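Local structure of glycoside hydrolase YxiA (Bacillus licheniformis, 3LV4) at residues S126-G130 with I131-G135. The protein probably hydrolyses glycosidic linkages in L-arabinan, as a calcium-binding family 43 glycoside hydrolase resembling arabinan endo-1,5-alpha-L-arabinosidases. Sequence-based numbering, arbitrary orientation.
Sequences SGMDG and ISNDG. With ACT (acetate ion), chain G.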
ATOM      1  N   SER A 126     -17.200  15.625  -0.429  1.00  7.59           N
ATOM      2  CA  SER A 126     -17.765  15.011   0.767  1.00  5.78           C
ATOM      3  C   SER A 126     -17.817  16.049   1.877  1.00  9.81           C
ATOM      4  O   SER A 126     -17.183  17.112   1.780  1.00  9.81           O
ATOM      5  CB  SER A 126     -16.952  13.784   1.200  1.00  7.22           C
ATOM      6  OG  SER A 126     -15.575  14.074   1.336  1.00  8.75           O
ATOM      7  N   GLY A 127     -18.595  15.761   2.915  1.00 10.40           N
ATOM      8  CA  GLY A 127     -18.647  16.632   4.070  1.00 12.47           C
ATOM      9  C   GLY A 127     -19.530  17.853   3.903  1.00 13.54           C
ATOM     10  O   GLY A 127     -19.502  18.753   4.753  1.00 12.30           O
HETATM   11  N   MSE A 128     -20.298  17.905   2.815  1.00 13.06           N
HETATM   12  CA  MSE A 128     -21.317  18.942   2.664  1.00 10.35           C
HETATM   13  C   MSE A 128     -22.401  18.729   3.700  1.00 13.62           C
HETATM   14  O   MSE A 128     -22.687  17.591   4.090  1.00 14.73           O
HETATM   15  CB  MSE A 128     -21.956  18.910   1.264  1.00 13.05           C
HETATM   16  CG  MSE A 128     -22.683  17.590   0.925  1.00 14.00           C
HETATM   17 SE   MSE A 128     -21.502  16.253   0.116  1.00 20.47          SE
HETATM   18  CE  MSE A 128     -21.411  17.040  -1.691  1.00 13.06           C
ATOM     19  N   ASP A 129     -23.001  19.830   4.144  1.00 12.52           N
ATOM     20  CA  ASP A 129     -24.190  19.763   4.974  1.00 17.20           C
ATOM     21  C   ASP A 129     -25.357  19.856   4.008  1.00 20.07           C
ATOM     22  O   ASP A 129     -25.830  20.949   3.701  1.00 21.65           O
ATOM     23  CB  ASP A 129     -24.222  20.920   5.972  1.00 21.66           C
ATOM     24  CG  ASP A 129     -25.442  20.880   6.883  1.00 27.96           C
ATOM     25  OD1 ASP A 129     -26.104  19.823   6.965  1.00 31.59           O
ATOM     26  OD2 ASP A 129     -25.744  21.911   7.522  1.00 30.82           O
ATOM     27  N   GLY A 130     -25.786  18.708   3.500  1.00 17.65           N
ATOM     28  CA  GLY A 130     -26.877  18.647   2.544  1.00 17.28           C
ATOM     29  C   GLY A 130     -26.719  17.503   1.557  1.00 15.02           C
ATOM     30  O   GLY A 130     -26.080  16.491   1.843  1.00 13.46           O
ATOM     31  N   ILE A 131     -27.291  17.686   0.374  1.00 13.44           N
ATOM     32  CA  ILE A 131     -27.355  16.634  -0.642  1.00 11.44           C
ATOM     33  C   ILE A 131     -25.969  16.228  -1.131  1.00 10.61           C
ATOM     34  O   ILE A 131     -25.168  17.070  -1.539  1.00 11.13           O
ATOM     35  CB  ILE A 131     -28.210  17.104  -1.822  1.00 11.87           C
ATOM     36  CG1 ILE A 131     -29.636  17.398  -1.334  1.00 13.38           C
ATOM     37  CG2 ILE A 131     -28.190  16.082  -2.959  1.00 11.59           C
ATOM     38  CD1 ILE A 131     -30.461  18.172  -2.323  1.00 16.02           C
ATOM     39  N   SER A 132     -25.696  14.927  -1.078  1.00  8.37           N
ATOM     40  CA  SER A 132     -24.399  14.386  -1.460  1.00  8.05           C
ATOM     41  C   SER A 132     -24.375  14.039  -2.935  1.00 10.45           C
ATOM     42  O   SER A 132     -25.375  14.208  -3.645  1.00 10.60           O
ATOM     43  CB  SER A 132     -24.095  13.125  -0.649  1.00  8.62           C
ATOM     44  OG  SER A 132     -24.767  12.009  -1.197  1.00  9.20           O
ATOM     45  N   ASN A 133     -23.243  13.523  -3.398  1.00 10.29           N
ATOM     46  CA  ASN A 133     -23.128  13.145  -4.803  1.00 11.23           C
ATOM     47  C   ASN A 133     -23.981  11.942  -5.219  1.00 12.33           C
ATOM     48  O   ASN A 133     -24.095  11.655  -6.407  1.00 11.46           O
ATOM     49  CB  ASN A 133     -21.660  12.936  -5.181  1.00 11.30           C
ATOM     50  CG  ASN A 133     -20.871  14.231  -5.136  1.00 14.72           C
ATOM     51  OD1 ASN A 133     -21.407  15.304  -5.413  1.00 23.08           O
ATOM     52  ND2 ASN A 133     -19.614  14.144  -4.775  1.00 11.74           N
ATOM     53  N   ASP A 134     -24.586  11.239  -4.261  1.00 11.11           N
ATOM     54  CA  ASP A 134     -25.512  10.165  -4.643  1.00 11.59           C
ATOM     55  C   ASP A 134     -26.978  10.579  -4.499  1.00 11.26           C
ATOM     56  O   ASP A 134     -27.890   9.777  -4.734  1.00 11.69           O
ATOM     57  CB  ASP A 134     -25.191   8.830  -3.950  1.00 13.96           C
ATOM     58  CG  ASP A 134     -25.738   8.731  -2.533  1.00 14.12           C
ATOM     59  OD1 ASP A 134     -26.424   9.656  -2.056  1.00 13.08           O
ATOM     60  OD2 ASP A 134     -25.473   7.691  -1.887  1.00 15.48           O
ATOM     61  N   GLY A 135     -27.189  11.844  -4.140  1.00 10.61           N
ATOM     62  CA  GLY A 135     -28.527  12.411  -4.051  1.00 11.36           C
ATOM     63  C   GLY A 135     -29.115  12.364  -2.654  1.00  9.92           C
ATOM     64  O   GLY A 135     -29.994  13.166  -2.324  1.00 10.76           O
TER
HETATM   65  C   ACT G 602     -21.945  23.080   2.435  1.00 24.32           C
HETATM   66  O   ACT G 602     -21.025  23.930   2.369  1.00 26.00           O
HETATM   67  OXT ACT G 602     -21.882  22.284   3.392  1.00 17.82           O
HETATM   68  CH3 ACT G 602     -23.043  23.012   1.410  1.00 24.34           C
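The flat peptide between I131 and S132 meets the side chain of M128, a selenomethionine, which runs on one side of its plane along the edge from I131 O to S132 CA. CG stands well above the plane and already outside this edge, 3.5 Å from the carbonyl O of I131; SE and CE, also beyond the edge, descend toward the plane, with SE 3.8 Å from S132 CA. CE lies above the plane of the N133 carboxamide, just past its oxygen, 4.1 Å from OD1. Bends at chi2 (-89°) and chi3 (-76°) turn SE and CE toward S132 and N133 on the other limb, and Y138 also packs against M128. These are van der Waals contacts; polar bonds hold the flanks. Beside M128, the backbone N of D129 donates an almost straight bond (177°) to OXT of an acetate, 2.8 Å long; R102 binds the same ion, probably picked up from the crystallisation solution. On the other flank, S132 OG accepts from D134 N at 3.2 Å and gives its own proton to the carbonyl O of T136. D134 in turn bonds T136 and H143 through its carboxylate. G135 N to S132 O, 3.0 Å, closes the type I beta turn S132-G135, with an ST turn at its start, in the surface loop that leaves the edge strand 118-126 of a four-stranded antiparallel sheet in the family 43 catalytic domain.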